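Local coordinates for protein phospholipase C-beta (PLC-beta) (PDB 3QR0) that belongs to the beta class of phospholipases C, combining PH, EF-hand-like, TIM-barrel (X and Y) and C2 domains in one chain that holds a calcium ion, at residues Asn150-Trp155 / Phe213-Phe218; Lys220-Leu223 / Glu227-Glu230; Val248-Phe253 / Ala278-Tyr283; Pro269-Ala274 / Cys308-Leu313; Glu284-Lys289 / Leu302-Met307. All coordinates share one frame; numbering follows the deposited sequence.

Contact 1. Residues Asn150-Trp155 / Phe213-Phe218; sequences NQLGEW and FDFDTF
Trp155 and Phe218 layer their rings where the first turns of helices 151-165 and 215-225 come together in the EF-hand region. Beyond CB, Trp155 has CG trans to the backbone N (chi1 -162°), and the indole extends to the other helix. CG lies 4.1 Å from Phe218 CE2, at the margin of the overlap. CD1 has two aromatic neighbours, Phe218 CD2 at 3.6 Å and Phe215 CE1 at 4.0 Å. Next round the ring, NE1 points its N-H almost exactly in the indole plane at Phe218 O, 3.1 Å away and nearly straight at 164°, meeting that oxygen from above the carbonyl plane. CE2 comes to 3.5 Å from Phe218 CE2, and at the far end CZ2 is 3.8 Å from Phe218 CZ. The five-membered ring and the phenyl thus form an offset stack, their planes 17° apart. Beside this pair, Leu152 CD1 touches the edge of the Phe215 ring, 3.8 Å from Phe215 CZ, while Tyr222 meets the indole edge-to-face. One residue, Phe218, therefore offers both an aromatic face and a backbone acceptor, so the buried indole N-H is satisfied and the ring's rotation is fixed by the bond and the stack together.

Contact 2. Residues Lys220-Leu223 / Glu227-Glu230; sequences KFYL and ERSE
Tyr222 has its CG swung beside the carbonyl carbon (chi1 -179°), which brings the hydroxyl end of the ring to residues 227-230, and Arg228 bends its chain at both chi2 and chi3, curling the guanidinium back to the phenol. Arg228 is the centre of an inverse gamma turn in the short link between the EF-hand-like helices 215-225 and 230-238, and at this turn its side chain starts toward helix 215-225. NH1 donates to Tyr222 OH over 2.8 Å, lying near the plane of the phenol ring at its edge; the bond is noticeably bent, 133° at the hydrogen. The two flat groups are steeply turned, with planes 73° apart. The same hydroxyl also bonds to Gln151 OE1, so it joins the arginine to helix 151-165. On its other flank the guanidinium is held by Glu230 in a side-on salt bridge, and NH2 additionally reaches His747, while Phe764 makes a cation-pi contact; these ties join the link to the neighbouring C2 domain. The nearby carboxylate probably offsets the charge of this buried arginine. Arg228 NE and NH2 both end on one oxygen, Glu230 OE2, each at 2.9 Å and from the same face of the carboxylate.

Contact 3. Residues Val248-Phe253 / Ala278-Tyr283; sequences VMFRDF and ALINDY
Phe250 meets three side chains of helix 278-283, each at a different attitude. With chi1 near trans (-168°), its ring extends from helix 248-253 into the gap between the two backbones. Ile280 lies alongside it, pointing the other way: CG1 is 3.9 Å from Phe250 CD2, and the terminal CD1 comes to 4.1 Å from Phe250 CB, so the isoleucine packs on the root of the aromatic chain as well as on its ring. Tyr283 instead crosses Phe250 at about a right angle, and Phe250 CZ approaches the tyrosine at its edge, 4.0 Å from Tyr283 CE2. The third neighbour, Leu279, touches with its CB, which lies near the plane of the phenyl ring, 4.3 Å from Phe250 CE2. The two short helical segments run almost perpendicular, at 102°, with axes 11.0 Å apart at closest approach; the gap is filled by Phe250 from one helix and by Leu279, Ile280 and Tyr283 from the other. They belong to helices 247-257 and 273-288 of the EF-hand-like region, where an apolar interior is assembled from crossing helices. Leu297, on the short strand 296-297, touches Phe250, Ile280 and Tyr283 alike, and Phe305 meets the Phe250 ring edge-to-face. Elsewhere on helix 248-253, Arg251 holds Asp252 OD2 with two nitrogens, NE and NH2, the latter at 2.9 Å, while its NH1 pairs with Asp273.

Contact 4. Residues Pro269-Ala274 / Cys308-Leu313; sequences PLYTDA and CEENNL
Tyr271 sits in an extended run of backbone just ahead of helix 273-288, and Glu310 in a single 3-10 turn, their CA atoms 11.7 Å apart, so two long side chains must bridge the interval. Tyr271 and Glu310 reach toward each other from the two sides of this gap. Tyr271 OH donates to Glu310 OE2 over 2.6 Å, a short bond that uses the anti lone pair of the carboxylate oxygen, the one directed away from OE1. OE2 lies near the plane of the phenol ring, at its edge, and is 3.5 Å from Tyr271 CZ; the ring and carboxylate planes stand 72° apart. A bend at chi2 (70°) of Glu310 turns the acid toward the phenol. In the EF-hand-like region this bond ties the entry of helix 273-288 to the loop that follows helix 299-307. Helix 273-288 also touches both partners, Leu279 against Tyr271 and Tyr283 against Glu310. The loop has its own brace: Asn312 ND2 donates to Glu309 OE1 over 2.8 Å, the acceptor lying close to the amide plane. Glu309 OE2 and Cys308 O both bond to Asn150, while Asn311 OD1 accepts from Gln258 and also bonds to a glycerol molecule.

Contact 5. Residues Glu284-Lys289 / Leu302-Met307; sequences ESAVNK and LLYFLM
The phenol ring of Tyr304 has Ala286 CB over one face and Val287 CG2 in an oblique position near its root. Ala286 makes a CH-pi contact: its CB is 4.2 Å from the ring centroid and 28° off the normal, displaced toward the hydroxyl side, with Tyr304 CE1 and CZ both at 3.8 Å. Val287 and Tyr304 lie alongside each other, pointing opposite ways, and Val287 CG2 comes to 4.0 Å from Tyr304 CB. Phe219 of helix 215-225 adds an edge-to-face partner, and Leu152 also touches the tyrosine. At the end of helix 284-288, Asn288 ND2 donates to Glu284 OE1 over 2.7 Å, and Lys289 turns back so that NZ bonds Ser285 O and forms a salt bridge with Asp216. Helices 273-288 and 299-307 thus pack together through Tyr304 in the EF-hand-like domain, consistent with the helical packing of that family.

How the contacts relate
All five contacts lie in the helical EF-hand-like part of the chain. Contacts 3 and 4 are the closest pair, their centres 8 Å apart; they share helix 273-288 with contact 5, where Phe305 continues the aromatic packing from Tyr283 and Phe253. Contacts 5 and 1, their centres about 11 Å apart, are joined by the Leu152 N to Met307 O hydrogen bond (3.0 Å). Contact 2, on the same helix 215-225 as contact 1, has its centre about 13 Å from that of contact 1 and reaches Leu303 and Met307 of contact 5. Asn150 N, 2.9 Å from Glu309 OE2, links contact 1 to contact 4. The bound calcium is held elsewhere, by Asn339, Glu368, Asp370 and Glu417.

Contact 1. Residues Asn150-Trp155 / Phe213-Phe218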
# COMPACT_ATOMS: atom_id res chain seq x y z
N ASN A 150 -8.87 0.69 13.20
CA ASN A 150 -10.19 1.27 12.96
C ASN A 150 -10.22 2.66 13.59
O ASN A 150 -9.24 3.08 14.22
CB ASN A 150 -11.28 0.34 13.52
CG ASN A 150 -12.64 0.56 12.87
OD1 ASN A 150 -12.82 1.45 12.04
ND2 ASN A 150 -13.62 -0.27 13.24
N GLN A 151 -11.33 3.37 13.44
CA GLN A 151 -11.42 4.75 13.91
C GLN A 151 -11.20 4.95 15.41
O GLN A 151 -10.60 5.95 15.81
CB GLN A 151 -12.76 5.38 13.49
CG GLN A 151 -12.76 6.90 13.56
CD GLN A 151 -14.07 7.49 13.12
OE1 GLN A 151 -14.77 8.13 13.91
NE2 GLN A 151 -14.42 7.28 11.86
N LEU A 152 -11.68 4.01 16.24
CA LEU A 152 -11.44 4.09 17.69
C LEU A 152 -9.94 4.02 18.01
O LEU A 152 -9.46 4.72 18.90
CB LEU A 152 -12.17 2.97 18.45
CG LEU A 152 -12.13 3.06 19.98
CD1 LEU A 152 -12.94 4.26 20.47
CD2 LEU A 152 -12.66 1.77 20.61
N GLY A 153 -9.21 3.18 17.27
CA GLY A 153 -7.76 3.14 17.37
C GLY A 153 -7.10 4.46 17.00
O GLY A 153 -6.10 4.85 17.61
N GLU A 154 -7.64 5.14 15.99
CA GLU A 154 -7.13 6.45 15.60
C GLU A 154 -7.47 7.52 16.64
O GLU A 154 -6.72 8.48 16.81
CB GLU A 154 -7.64 6.88 14.23
CG GLU A 154 -7.02 6.10 13.07
CD GLU A 154 -5.53 6.42 12.84
OE1 GLU A 154 -4.99 7.37 13.44
OE2 GLU A 154 -4.90 5.69 12.05
N TRP A 155 -8.60 7.35 17.31
CA TRP A 155 -9.00 8.23 18.39
C TRP A 155 -8.04 8.05 19.57
O TRP A 155 -7.64 9.02 20.20
CB TRP A 155 -10.44 7.95 18.80
CG TRP A 155 -11.08 9.04 19.59
CD1 TRP A 155 -11.58 8.96 20.86
CD2 TRP A 155 -11.30 10.39 19.16
NE1 TRP A 155 -12.10 10.17 21.25
CE2 TRP A 155 -11.94 11.07 20.22
CE3 TRP A 155 -11.02 11.09 17.99
CZ2 TRP A 155 -12.30 12.41 20.15
CZ3 TRP A 155 -11.38 12.43 17.90
CH2 TRP A 155 -12.02 13.08 18.98
N PHE A 213 -8.33 13.17 32.60
CA PHE A 213 -8.25 12.95 31.16
C PHE A 213 -8.00 11.47 30.84
O PHE A 213 -6.96 11.10 30.31
CB PHE A 213 -7.13 13.83 30.58
CG PHE A 213 -7.26 14.10 29.11
CD1 PHE A 213 -8.12 15.10 28.64
CD2 PHE A 213 -6.51 13.39 28.19
CE1 PHE A 213 -8.23 15.36 27.28
CE2 PHE A 213 -6.62 13.65 26.83
CZ PHE A 213 -7.48 14.64 26.38
N ASP A 214 -8.99 10.64 31.16
CA ASP A 214 -8.95 9.21 30.83
C ASP A 214 -9.54 8.96 29.44
O ASP A 214 -10.32 9.77 28.94
CB ASP A 214 -9.72 8.39 31.87
CG ASP A 214 -11.18 8.80 31.98
OD1 ASP A 214 -11.46 9.84 32.60
OD2 ASP A 214 -12.03 8.07 31.44
N PHE A 215 -9.19 7.83 28.83
CA PHE A 215 -9.65 7.54 27.46
C PHE A 215 -11.17 7.41 27.34
O PHE A 215 -11.75 7.87 26.36
CB PHE A 215 -8.97 6.29 26.89
CG PHE A 215 -9.39 5.99 25.48
CD1 PHE A 215 -8.98 6.81 24.43
CD2 PHE A 215 -10.22 4.91 25.19
CE1 PHE A 215 -9.38 6.56 23.13
CE2 PHE A 215 -10.62 4.65 23.88
CZ PHE A 215 -10.20 5.48 22.85
N ASP A 216 -11.82 6.79 28.32
CA ASP A 216 -13.27 6.58 28.22
C ASP A 216 -14.03 7.90 28.26
O ASP A 216 -15.04 8.05 27.57
CB ASP A 216 -13.76 5.61 29.30
CG ASP A 216 -13.38 4.16 29.00
OD1 ASP A 216 -12.97 3.87 27.85
OD2 ASP A 216 -13.48 3.31 29.91
N THR A 217 -13.54 8.86 29.04
CA THR A 217 -14.08 10.21 29.02
C THR A 217 -13.72 10.92 27.71
O THR A 217 -14.51 11.71 27.18
CB THR A 217 -13.58 11.03 30.21
OG1 THR A 217 -13.81 10.30 31.42
CG2 THR A 217 -14.30 12.37 30.29
N PHE A 218 -12.53 10.63 27.18
CA PHE A 218 -12.14 11.13 25.85
C PHE A 218 -13.09 10.60 24.76
O PHE A 218 -13.38 11.32 23.81
CB PHE A 218 -10.68 10.78 25.52
CG PHE A 218 -10.13 11.54 24.34
CD1 PHE A 218 -10.08 12.93 24.34
CD2 PHE A 218 -9.64 10.87 23.23
CE1 PHE A 218 -9.57 13.64 23.26
CE2 PHE A 218 -9.11 11.57 22.14
CZ PHE A 218 -9.08 12.95 22.15

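Contact 2. Residues Lys220-Leu223 / Glu227-Glu230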
# COMPACT_ATOMS: atom_id res chain seq x y z
N LYS A 220 -16.28 9.91 25.40
CA LYS A 220 -17.48 10.72 25.67
C LYS A 220 -17.35 12.11 25.01
O LYS A 220 -18.35 12.70 24.59
CB LYS A 220 -17.71 10.85 27.19
CG LYS A 220 -19.17 11.07 27.58
CD LYS A 220 -19.35 11.19 29.10
CE LYS A 220 -20.71 11.79 29.44
NZ LYS A 220 -20.92 11.97 30.91
N PHE A 221 -16.13 12.61 24.89
CA PHE A 221 -15.86 13.84 24.14
C PHE A 221 -16.18 13.66 22.65
O PHE A 221 -16.80 14.53 22.04
CB PHE A 221 -14.41 14.30 24.36
CG PHE A 221 -13.92 15.35 23.40
CD1 PHE A 221 -14.54 16.59 23.33
CD2 PHE A 221 -12.82 15.11 22.59
CE1 PHE A 221 -14.07 17.57 22.45
CE2 PHE A 221 -12.35 16.08 21.71
CZ PHE A 221 -12.98 17.31 21.64
N TYR A 222 -15.76 12.53 22.07
CA TYR A 222 -16.14 12.16 20.70
C TYR A 222 -17.66 12.19 20.53
O TYR A 222 -18.17 12.76 19.57
CB TYR A 222 -15.60 10.77 20.32
CG TYR A 222 -15.93 10.33 18.91
CD1 TYR A 222 -14.99 10.46 17.89
CD2 TYR A 222 -17.17 9.77 18.59
CE1 TYR A 222 -15.29 10.06 16.59
CE2 TYR A 222 -17.47 9.37 17.30
CZ TYR A 222 -16.53 9.51 16.30
OH TYR A 222 -16.81 9.12 15.01
N LEU A 223 -18.37 11.56 21.47
CA LEU A 223 -19.84 11.51 21.43
C LEU A 223 -20.44 12.92 21.49
O LEU A 223 -21.42 13.20 20.79
CB LEU A 223 -20.39 10.67 22.59
CG LEU A 223 -20.02 9.19 22.63
CD1 LEU A 223 -20.62 8.51 23.87
CD2 LEU A 223 -20.47 8.49 21.36
N GLU A 227 -21.89 14.83 15.47
CA GLU A 227 -23.30 14.47 15.34
C GLU A 227 -23.41 13.29 14.38
O GLU A 227 -23.55 13.47 13.17
CB GLU A 227 -24.12 15.67 14.85
CG GLU A 227 -24.46 16.67 15.95
CD GLU A 227 -24.94 18.02 15.44
OE1 GLU A 227 -24.75 18.33 14.24
OE2 GLU A 227 -25.50 18.79 16.25
N ARG A 228 -23.30 12.09 14.94
CA ARG A 228 -23.43 10.87 14.16
C ARG A 228 -24.93 10.52 14.07
O ARG A 228 -25.39 9.52 14.62
CB ARG A 228 -22.62 9.75 14.81
CG ARG A 228 -21.12 10.07 14.97
CD ARG A 228 -20.41 10.24 13.62
NE ARG A 228 -20.65 9.08 12.76
CZ ARG A 228 -19.92 7.97 12.75
NH1 ARG A 228 -18.86 7.83 13.54
NH2 ARG A 228 -20.26 6.99 11.93
N SER A 229 -25.66 11.37 13.34
CA SER A 229 -27.12 11.29 13.22
C SER A 229 -27.64 9.94 12.77
O SER A 229 -28.73 9.53 13.17
CB SER A 229 -27.61 12.34 12.20
OG SER A 229 -27.31 13.65 12.64
N GLU A 230 -26.86 9.27 11.92
CA GLU A 230 -27.22 7.98 11.36
C GLU A 230 -27.42 6.87 12.39
O GLU A 230 -28.13 5.90 12.13
CB GLU A 230 -26.16 7.53 10.34
CG GLU A 230 -24.75 7.23 10.91
CD GLU A 230 -23.82 8.43 10.92
OE1 GLU A 230 -24.32 9.58 11.00
OE2 GLU A 230 -22.59 8.24 10.84

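Contact 3. Residues Val248-Phe253 / Ala278-Tyr283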
# COMPACT_ATOMS: atom_id res chain seq x y z
N VAL A 248 -28.98 -11.57 21.96
CA VAL A 248 -29.42 -12.35 20.80
C VAL A 248 -29.53 -11.48 19.55
O VAL A 248 -29.13 -11.90 18.46
CB VAL A 248 -30.75 -13.07 21.10
CG1 VAL A 248 -31.28 -13.76 19.86
CG2 VAL A 248 -30.55 -14.08 22.22
N MET A 249 -30.05 -10.26 19.71
CA MET A 249 -30.11 -9.30 18.60
C MET A 249 -28.72 -8.94 18.09
O MET A 249 -28.51 -8.79 16.89
CB MET A 249 -30.85 -8.03 19.01
CG MET A 249 -32.34 -8.19 19.18
SD MET A 249 -33.06 -6.70 19.93
CE MET A 249 -34.69 -7.31 20.33
N PHE A 250 -27.77 -8.77 19.01
CA PHE A 250 -26.40 -8.44 18.63
C PHE A 250 -25.75 -9.62 17.91
O PHE A 250 -25.07 -9.44 16.90
CB PHE A 250 -25.60 -8.01 19.87
CG PHE A 250 -24.27 -7.37 19.55
CD1 PHE A 250 -24.17 -6.33 18.64
CD2 PHE A 250 -23.11 -7.81 20.19
CE1 PHE A 250 -22.95 -5.74 18.35
CE2 PHE A 250 -21.88 -7.22 19.91
CZ PHE A 250 -21.79 -6.19 18.99
N ARG A 251 -25.96 -10.82 18.43
CA ARG A 251 -25.43 -12.04 17.82
C ARG A 251 -25.89 -12.18 16.37
O ARG A 251 -25.09 -12.43 15.47
CB ARG A 251 -25.89 -13.26 18.62
CG ARG A 251 -25.32 -14.59 18.14
CD ARG A 251 -26.18 -15.73 18.61
NE ARG A 251 -27.49 -15.69 17.97
CZ ARG A 251 -28.55 -16.40 18.35
NH1 ARG A 251 -28.49 -17.22 19.39
NH2 ARG A 251 -29.68 -16.27 17.68
N ASP A 252 -27.19 -12.00 16.14
CA ASP A 252 -27.75 -12.09 14.80
C ASP A 252 -27.24 -10.97 13.90
O ASP A 252 -26.98 -11.20 12.72
CB ASP A 252 -29.28 -12.11 14.86
CG ASP A 252 -29.82 -13.39 15.46
OD1 ASP A 252 -31.03 -13.45 15.76
OD2 ASP A 252 -29.04 -14.35 15.66
N PHE A 253 -27.05 -9.77 14.46
CA PHE A 253 -26.42 -8.67 13.72
C PHE A 253 -25.02 -9.07 13.25
O PHE A 253 -24.69 -8.93 12.07
CB PHE A 253 -26.37 -7.42 14.60
CG PHE A 253 -25.50 -6.32 14.06
CD1 PHE A 253 -25.81 -5.68 12.87
CD2 PHE A 253 -24.39 -5.88 14.77
CE1 PHE A 253 -25.02 -4.66 12.39
CE2 PHE A 253 -23.59 -4.86 14.28
CZ PHE A 253 -23.91 -4.24 13.09
N ALA A 278 -20.48 -11.09 26.54
CA ALA A 278 -19.18 -10.63 27.02
C ALA A 278 -18.71 -9.38 26.27
O ALA A 278 -18.20 -8.44 26.87
CB ALA A 278 -18.14 -11.74 26.89
N LEU A 279 -18.88 -9.37 24.95
CA LEU A 279 -18.56 -8.19 24.15
C LEU A 279 -19.41 -6.99 24.55
O LEU A 279 -18.90 -5.86 24.66
CB LEU A 279 -18.75 -8.47 22.65
CG LEU A 279 -17.74 -9.42 22.00
CD1 LEU A 279 -18.15 -9.70 20.56
CD2 LEU A 279 -16.32 -8.88 22.05
N ILE A 280 -20.70 -7.22 24.77
CA ILE A 280 -21.61 -6.16 25.20
C ILE A 280 -21.12 -5.54 26.52
O ILE A 280 -21.06 -4.32 26.65
CB ILE A 280 -23.07 -6.66 25.33
CG1 ILE A 280 -23.66 -6.90 23.94
CG2 ILE A 280 -23.93 -5.66 26.10
CD1 ILE A 280 -24.99 -7.61 23.94
N ASN A 281 -20.73 -6.40 27.47
CA ASN A 281 -20.16 -5.94 28.73
C ASN A 281 -18.92 -5.07 28.52
O ASN A 281 -18.75 -4.07 29.21
CB ASN A 281 -19.81 -7.10 29.66
CG ASN A 281 -19.22 -6.64 30.98
OD1 ASN A 281 -19.91 -6.01 31.79
ND2 ASN A 281 -17.94 -6.92 31.19
N ASP A 282 -18.06 -5.46 27.58
CA ASP A 282 -16.87 -4.68 27.25
C ASP A 282 -17.24 -3.27 26.80
O ASP A 282 -16.70 -2.30 27.31
CB ASP A 282 -16.06 -5.35 26.12
CG ASP A 282 -15.30 -6.58 26.59
OD1 ASP A 282 -14.98 -6.68 27.80
OD2 ASP A 282 -15.00 -7.45 25.74
N TYR A 283 -18.17 -3.17 25.86
CA TYR A 283 -18.50 -1.89 25.25
C TYR A 283 -19.30 -1.02 26.21
O TYR A 283 -19.05 0.18 26.33
CB TYR A 283 -19.25 -2.08 23.92
CG TYR A 283 -18.61 -3.08 22.97
CD1 TYR A 283 -17.23 -3.13 22.79
CD2 TYR A 283 -19.39 -3.97 22.24
CE1 TYR A 283 -16.64 -4.04 21.92
CE2 TYR A 283 -18.81 -4.90 21.37
CZ TYR A 283 -17.44 -4.92 21.21
OH TYR A 283 -16.85 -5.83 20.35

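Contact 4. Residues Pro269-Ala274 / Cys308-Leu313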
# COMPACT_ATOMS: atom_id res chain seq x y z
N PRO A 269 -15.81 -19.51 12.86
CA PRO A 269 -17.00 -19.85 13.65
C PRO A 269 -17.94 -18.67 13.87
O PRO A 269 -17.50 -17.52 13.92
CB PRO A 269 -16.42 -20.33 14.98
CG PRO A 269 -15.01 -20.70 14.68
CD PRO A 269 -14.56 -19.80 13.59
N LEU A 270 -19.24 -18.96 13.98
CA LEU A 270 -20.23 -17.94 14.29
C LEU A 270 -20.04 -17.44 15.72
O LEU A 270 -19.58 -18.19 16.58
CB LEU A 270 -21.65 -18.50 14.15
CG LEU A 270 -22.15 -18.87 12.75
CD1 LEU A 270 -23.50 -19.56 12.86
CD2 LEU A 270 -22.25 -17.64 11.88
N TYR A 271 -20.40 -16.19 15.97
CA TYR A 271 -20.48 -15.67 17.33
C TYR A 271 -21.55 -16.42 18.13
O TYR A 271 -22.62 -16.73 17.60
CB TYR A 271 -20.80 -14.17 17.35
CG TYR A 271 -19.65 -13.27 16.96
CD1 TYR A 271 -19.51 -12.84 15.65
CD2 TYR A 271 -18.72 -12.85 17.90
CE1 TYR A 271 -18.47 -12.01 15.28
CE2 TYR A 271 -17.66 -12.01 17.54
CZ TYR A 271 -17.55 -11.59 16.23
OH TYR A 271 -16.52 -10.77 15.85
N THR A 272 -21.26 -16.69 19.40
CA THR A 272 -22.21 -17.34 20.31
C THR A 272 -22.85 -16.32 21.25
O THR A 272 -22.41 -15.16 21.33
CB THR A 272 -21.50 -18.41 21.16
OG1 THR A 272 -20.54 -17.78 22.02
CG2 THR A 272 -20.80 -19.44 20.27
N ASP A 273 -23.87 -16.76 21.98
CA ASP A 273 -24.52 -15.96 23.02
C ASP A 273 -23.52 -15.47 24.05
O ASP A 273 -23.46 -14.28 24.35
CB ASP A 273 -25.59 -16.77 23.77
CG ASP A 273 -26.84 -17.01 22.95
OD1 ASP A 273 -26.85 -16.66 21.76
OD2 ASP A 273 -27.82 -17.56 23.51
N ALA A 274 -22.75 -16.41 24.59
CA ALA A 274 -21.79 -16.12 25.67
C ALA A 274 -20.74 -15.09 25.24
O ALA A 274 -20.39 -14.21 26.02
CB ALA A 274 -21.13 -17.41 26.15
N CYS A 308 -14.55 0.03 16.80
CA CYS A 308 -13.47 -0.70 17.48
C CYS A 308 -12.87 -1.79 16.60
O CYS A 308 -13.35 -2.05 15.50
CB CYS A 308 -13.95 -1.29 18.81
SG CYS A 308 -14.86 -2.83 18.71
N GLU A 309 -11.80 -2.41 17.09
CA GLU A 309 -11.08 -3.44 16.32
C GLU A 309 -11.94 -4.66 15.97
O GLU A 309 -11.72 -5.29 14.94
CB GLU A 309 -9.81 -3.89 17.06
CG GLU A 309 -8.67 -2.88 17.03
CD GLU A 309 -8.40 -2.36 15.62
OE1 GLU A 309 -8.09 -3.19 14.73
OE2 GLU A 309 -8.52 -1.14 15.41
N GLU A 310 -12.91 -4.99 16.83
CA GLU A 310 -13.81 -6.11 16.56
C GLU A 310 -14.55 -5.94 15.23
O GLU A 310 -14.86 -6.93 14.56
CB GLU A 310 -14.84 -6.24 17.68
CG GLU A 310 -15.57 -7.59 17.71
CD GLU A 310 -14.67 -8.74 18.14
OE1 GLU A 310 -13.83 -8.53 19.05
OE2 GLU A 310 -14.82 -9.84 17.58
N ASN A 311 -14.82 -4.68 14.86
CA ASN A 311 -15.50 -4.36 13.61
C ASN A 311 -14.58 -3.85 12.50
O ASN A 311 -15.04 -3.27 11.52
CB ASN A 311 -16.61 -3.33 13.85
CG ASN A 311 -17.67 -3.34 12.74
OD1 ASN A 311 -18.10 -4.40 12.30
ND2 ASN A 311 -18.05 -2.15 12.27
N ASN A 312 -13.27 -4.08 12.65
CA ASN A 312 -12.30 -3.69 11.62
C ASN A 312 -12.66 -4.31 10.27
O ASN A 312 -12.91 -5.52 10.18
CB ASN A 312 -10.87 -4.10 12.05
CG ASN A 312 -9.77 -3.37 11.27
OD1 ASN A 312 -9.82 -3.26 10.05
ND2 ASN A 312 -8.77 -2.88 11.99
N LEU A 313 -12.71 -3.48 9.24
CA LEU A 313 -13.07 -3.95 7.90
C LEU A 313 -12.01 -4.88 7.30
O LEU A 313 -12.32 -5.73 6.48
CB LEU A 313 -13.33 -2.76 6.96
CG LEU A 313 -12.12 -2.08 6.31
CD1 LEU A 313 -11.60 -2.89 5.11
CD2 LEU A 313 -12.48 -0.68 5.87

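Contact 5. Residues Glu284-Lys289 / Leu302-Met307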
# COMPACT_ATOMS: atom_id res chain seq x y z
N GLU A 284 -20.25 -1.64 26.91
CA GLU A 284 -21.07 -0.94 27.89
C GLU A 284 -20.27 -0.49 29.11
O GLU A 284 -20.56 0.55 29.69
CB GLU A 284 -22.26 -1.79 28.31
CG GLU A 284 -23.34 -1.86 27.26
CD GLU A 284 -23.94 -0.49 26.97
OE1 GLU A 284 -24.26 0.24 27.93
OE2 GLU A 284 -24.09 -0.15 25.77
N SER A 285 -19.27 -1.28 29.50
CA SER A 285 -18.33 -0.86 30.55
C SER A 285 -17.62 0.44 30.17
O SER A 285 -17.55 1.37 30.97
CB SER A 285 -17.28 -1.95 30.80
OG SER A 285 -17.87 -3.09 31.41
N ALA A 286 -17.11 0.48 28.94
CA ALA A 286 -16.41 1.66 28.42
C ALA A 286 -17.29 2.90 28.31
O ALA A 286 -16.84 4.01 28.58
CB ALA A 286 -15.79 1.34 27.05
N VAL A 287 -18.55 2.72 27.93
CA VAL A 287 -19.45 3.85 27.66
C VAL A 287 -20.36 4.23 28.84
O VAL A 287 -20.61 5.42 29.04
CB VAL A 287 -20.30 3.57 26.41
CG1 VAL A 287 -21.43 4.58 26.28
CG2 VAL A 287 -19.41 3.60 25.16
N ASN A 288 -20.83 3.25 29.61
CA ASN A 288 -21.79 3.51 30.71
C ASN A 288 -21.35 3.07 32.11
O ASN A 288 -22.05 3.36 33.09
CB ASN A 288 -23.15 2.87 30.38
CG ASN A 288 -23.90 3.63 29.31
OD1 ASN A 288 -23.98 4.86 29.35
ND2 ASN A 288 -24.47 2.91 28.34
N LYS A 289 -20.20 2.39 32.20
CA LYS A 289 -19.68 1.91 33.49
C LYS A 289 -20.74 1.13 34.28
O LYS A 289 -21.38 0.25 33.71
CB LYS A 289 -19.07 3.07 34.29
CG LYS A 289 -17.83 3.68 33.63
CD LYS A 289 -16.59 2.82 33.87
CE LYS A 289 -15.36 3.42 33.19
NZ LYS A 289 -15.50 3.46 31.71
N LEU A 302 -23.15 0.70 20.79
CA LEU A 302 -23.13 0.27 19.38
C LEU A 302 -22.10 1.06 18.57
O LEU A 302 -21.33 0.47 17.81
CB LEU A 302 -24.51 0.44 18.74
CG LEU A 302 -24.63 0.07 17.25
CD1 LEU A 302 -24.28 -1.41 17.04
CD2 LEU A 302 -26.02 0.36 16.73
N LEU A 303 -22.11 2.37 18.72
CA LEU A 303 -21.15 3.23 18.02
C LEU A 303 -19.72 2.86 18.40
O LEU A 303 -18.84 2.82 17.55
CB LEU A 303 -21.43 4.71 18.32
CG LEU A 303 -20.55 5.74 17.60
CD1 LEU A 303 -20.38 5.42 16.12
CD2 LEU A 303 -21.13 7.14 17.78
N TYR A 304 -19.51 2.57 19.68
CA TYR A 304 -18.19 2.14 20.16
C TYR A 304 -17.76 0.87 19.43
O TYR A 304 -16.66 0.79 18.89
CB TYR A 304 -18.23 1.91 21.68
CG TYR A 304 -16.90 1.58 22.31
CD1 TYR A 304 -16.12 2.56 22.92
CD2 TYR A 304 -16.41 0.27 22.31
CE1 TYR A 304 -14.89 2.25 23.50
CE2 TYR A 304 -15.18 -0.04 22.88
CZ TYR A 304 -14.43 0.95 23.48
OH TYR A 304 -13.23 0.62 24.05
N PHE A 305 -18.64 -0.13 19.39
CA PHE A 305 -18.36 -1.37 18.66
C PHE A 305 -18.01 -1.10 17.20
O PHE A 305 -17.04 -1.64 16.67
CB PHE A 305 -19.54 -2.34 18.68
CG PHE A 305 -19.46 -3.39 17.60
CD1 PHE A 305 -18.57 -4.44 17.71
CD2 PHE A 305 -20.23 -3.28 16.44
CE1 PHE A 305 -18.47 -5.39 16.71
CE2 PHE A 305 -20.13 -4.23 15.44
CZ PHE A 305 -19.25 -5.28 15.57
N LEU A 306 -18.83 -0.28 16.55
CA LEU A 306 -18.70 -0.05 15.12
C LEU A 306 -17.35 0.55 14.76
O LEU A 306 -16.86 0.35 13.66
CB LEU A 306 -19.82 0.85 14.60
CG LEU A 306 -21.23 0.25 14.55
CD1 LEU A 306 -22.24 1.36 14.28
CD2 LEU A 306 -21.33 -0.85 13.51
N MET A 307 -16.76 1.27 15.72
CA MET A 307 -15.47 1.92 15.55
C MET A 307 -14.30 1.11 16.07
O MET A 307 -13.16 1.49 15.83
CB MET A 307 -15.46 3.26 16.30
CG MET A 307 -16.42 4.31 15.78
SD MET A 307 -16.59 5.65 16.97
CE MET A 307 -14.94 6.35 16.97